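Local coordinates for protein pyruvate kinase (Pseudomonas aeruginosa, PDB 6QXL) that probably catalyses the last step of glycolysis, interconverting phosphoenolpyruvate plus ADP and pyruvate plus ATP, at residues V191-R197 against L218-R224. Numbering follows the deposited sequence.
Sequences VAVSFPR and LVAKIER. With MG (magnesium ion), chain N.
R224 reaches back from the end of its strand to lie between F195 and R197. Its CB passes 4.0 Å from P196 O, and CG runs beside R197 CG. A turn about CB–CG (chi2 -89°) swings CD against the R197 guanidinium. NE stands over the centre of that group, 3.3 Å from R197 CZ, and the planes stack 20° apart. At the tip, CZ meets F195 CD1 at 3.3 Å on the opposite face, NH1 lies by F195 CD1 and CE1, and NH2 by F195 CB and CG. Arginine suits this place: its flat cation can stack on R197 with one face and pack against F195 with the other, while NE bonds to water 1, which bridges to F195 O. Salt bridges from R224 to E254 and from R197 to E226 probably offset the two like charges.

E223 is a magnesium ligand: OE2 binds the ion together with D250, while OE1 sits over the F195 ring and takes a weak bond from F195 N at 3.3 Å; glutamate thus serves metal and loop with separate oxygens. Lysine's long apolar chain lies along V193 O, bent at chi3 (67°), and lets K221 NZ donate to S194 OG (3.0 Å), salt-bridge D68 and hydrogen-bond a malonate; S194 OG also bonds L69 O.

Behind this end, V219 N–V191 O and V193 N–V219 O bonds (both 2.8 Å) pair the strands in parallel. Small A192 suits the closest pairing, with V219; both pack on strand 64-68, V219 also on 243-247, whereas V193 and A220 meet helix 199-211, the crossover joining these neighbouring TIM-barrel strands.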
loop_
_atom_site.group_PDB
_atom_site.type_symbol
_atom_site.label_atom_id
_atom_site.label_comp_id
_atom_site.label_asym_id
_atom_site.label_seq_id
_atom_site.Cartn_x
_atom_site.Cartn_y
_atom_site.Cartn_z
ATOM N N VAL A 191 -24.583 -4.944 31.092
ATOM C CA VAL A 191 -24.396 -4.074 32.245
ATOM C C VAL A 191 -23.184 -3.195 31.976
ATOM O O VAL A 191 -22.121 -3.691 31.619
ATOM C CB VAL A 191 -24.169 -4.886 33.520
ATOM C CG1 VAL A 191 -23.750 -3.999 34.683
ATOM C CG2 VAL A 191 -25.446 -5.620 33.875
ATOM N N ALA A 192 -23.350 -1.889 32.172
ATOM C CA ALA A 192 -22.284 -0.924 31.915
ATOM C C ALA A 192 -21.710 -0.397 33.205
ATOM O O ALA A 192 -22.447 0.044 34.092
ATOM C CB ALA A 192 -22.798 0.219 31.073
ATOM N N VAL A 193 -20.385 -0.439 33.315
ATOM C CA VAL A 193 -19.671 0.068 34.477
ATOM C C VAL A 193 -19.202 1.490 34.195
ATOM O O VAL A 193 -18.576 1.740 33.176
ATOM C CB VAL A 193 -18.468 -0.828 34.792
ATOM C CG1 VAL A 193 -17.679 -0.295 35.973
ATOM C CG2 VAL A 193 -18.948 -2.232 35.064
ATOM N N SER A 194 -19.492 2.407 35.125
ATOM C CA SER A 194 -19.072 3.800 34.985
ATOM C C SER A 194 -17.750 4.040 35.681
ATOM O O SER A 194 -17.425 3.414 36.693
ATOM C CB SER A 194 -20.119 4.731 35.554
ATOM O OG SER A 194 -21.347 4.626 34.867
ATOM N N PHE A 195 -16.966 4.921 35.069
ATOM C CA PHE A 195 -15.688 5.429 35.609
ATOM C C PHE A 195 -14.671 4.373 35.955
ATOM O O PHE A 195 -13.906 4.559 36.883
ATOM C CB PHE A 195 -15.923 6.354 36.880
ATOM C CG PHE A 195 -16.599 7.638 36.607
ATOM C CD1 PHE A 195 -16.030 8.707 35.964
ATOM C CD2 PHE A 195 -18.004 7.733 36.861
ATOM C CE1 PHE A 195 -16.791 9.861 35.627
ATOM C CE2 PHE A 195 -18.754 8.868 36.555
ATOM C CZ PHE A 195 -18.118 9.908 35.993
ATOM N N PRO A 196 -14.608 3.240 35.239
ATOM C CA PRO A 196 -13.512 2.327 35.538
ATOM C C PRO A 196 -12.185 2.903 35.093
ATOM O O PRO A 196 -12.118 3.654 34.121
ATOM C CB PRO A 196 -13.860 1.084 34.712
ATOM C CG PRO A 196 -14.620 1.603 33.580
ATOM C CD PRO A 196 -15.387 2.771 34.073
ATOM N N ARG A 197 -11.117 2.567 35.813
ATOM C CA ARG A 197 -9.772 3.033 35.514
ATOM C C ARG A 197 -8.886 1.930 34.971
ATOM O O ARG A 197 -7.980 2.277 34.194
ATOM C CB ARG A 197 -9.158 3.635 36.765
ATOM C CG ARG A 197 -9.834 5.053 36.946
ATOM C CD ARG A 197 -9.271 5.861 38.107
ATOM N NE ARG A 197 -9.499 7.308 37.990
ATOM C CZ ARG A 197 -9.878 8.153 38.982
ATOM N NH1 ARG A 197 -10.202 7.661 40.161
ATOM N NH2 ARG A 197 -10.032 9.451 38.737
ATOM N N LEU A 218 -20.487 -7.365 29.973
ATOM C CA LEU A 218 -20.056 -6.138 30.610
ATOM C C LEU A 218 -19.567 -5.081 29.621
ATOM O O LEU A 218 -18.759 -5.372 28.745
ATOM C CB LEU A 218 -18.939 -6.422 31.586
ATOM C CG LEU A 218 -19.352 -7.035 32.903
ATOM C CD1 LEU A 218 -18.081 -7.265 33.706
ATOM C CD2 LEU A 218 -20.297 -6.130 33.686
ATOM N N VAL A 219 -20.037 -3.846 29.808
ATOM C CA VAL A 219 -19.608 -2.713 29.016
ATOM C C VAL A 219 -18.753 -1.785 29.849
ATOM O O VAL A 219 -19.213 -1.278 30.859
ATOM C CB VAL A 219 -20.795 -1.916 28.478
ATOM C CG1 VAL A 219 -20.302 -0.819 27.540
ATOM C CG2 VAL A 219 -21.771 -2.844 27.772
ATOM N N ALA A 220 -17.523 -1.553 29.418
ATOM C CA ALA A 220 -16.659 -0.562 30.055
ATOM C C ALA A 220 -16.872 0.801 29.451
ATOM O O ALA A 220 -16.652 0.998 28.263
ATOM C CB ALA A 220 -15.192 -0.950 29.942
ATOM N N LYS A 221 -17.307 1.750 30.265
ATOM C CA LYS A 221 -17.449 3.128 29.822
ATOM C C LYS A 221 -16.120 3.840 29.948
ATOM O O LYS A 221 -15.586 3.951 31.030
ATOM C CB LYS A 221 -18.526 3.822 30.631
ATOM C CG LYS A 221 -19.907 3.248 30.359
ATOM C CD LYS A 221 -20.914 3.681 31.393
ATOM C CE LYS A 221 -21.200 5.176 31.328
ATOM N NZ LYS A 221 -22.336 5.555 32.191
ATOM N N ILE A 222 -15.586 4.317 28.832
ATOM C CA ILE A 222 -14.301 5.009 28.820
ATOM C C ILE A 222 -14.573 6.491 29.109
ATOM O O ILE A 222 -14.940 7.234 28.227
ATOM C CB ILE A 222 -13.574 4.829 27.476
ATOM C CG1 ILE A 222 -13.573 3.358 27.031
ATOM C CG2 ILE A 222 -12.161 5.359 27.554
ATOM C CD1 ILE A 222 -13.114 2.385 28.069
ATOM N N GLU A 223 -14.502 6.869 30.381
ATOM C CA GLU A 223 -14.755 8.203 30.891
ATOM C C GLU A 223 -13.638 8.796 31.757
ATOM O O GLU A 223 -13.780 9.868 32.237
ATOM C CB GLU A 223 -16.001 8.176 31.793
ATOM C CG GLU A 223 -17.342 7.891 31.152
ATOM C CD GLU A 223 -18.521 7.861 32.112
ATOM O OE1 GLU A 223 -18.510 7.018 32.987
ATOM O OE2 GLU A 223 -19.480 8.651 31.977
ATOM N N ARG A 224 -12.549 8.100 31.992
ATOM C CA ARG A 224 -11.510 8.587 32.903
ATOM C C ARG A 224 -10.251 8.895 32.171
ATOM O O ARG A 224 -9.858 8.141 31.294
ATOM C CB ARG A 224 -11.206 7.591 34.028
ATOM C CG ARG A 224 -12.232 7.624 35.096
ATOM C CD ARG A 224 -12.051 8.596 36.243
ATOM N NE ARG A 224 -12.749 8.174 37.403
ATOM C CZ ARG A 224 -13.549 8.953 38.163
ATOM N NH1 ARG A 224 -13.730 10.237 37.866
ATOM N NH2 ARG A 224 -14.168 8.453 39.229
HETATM MG MG MG N . -20.872 9.471 31.873
HETATM O O HOH W 1 -12.643 5.705 38.763
HETATM O O HOH W 2 -13.617 5.064 32.284
HETATM O O HOH W 3 -22.531 11.351 32.477
#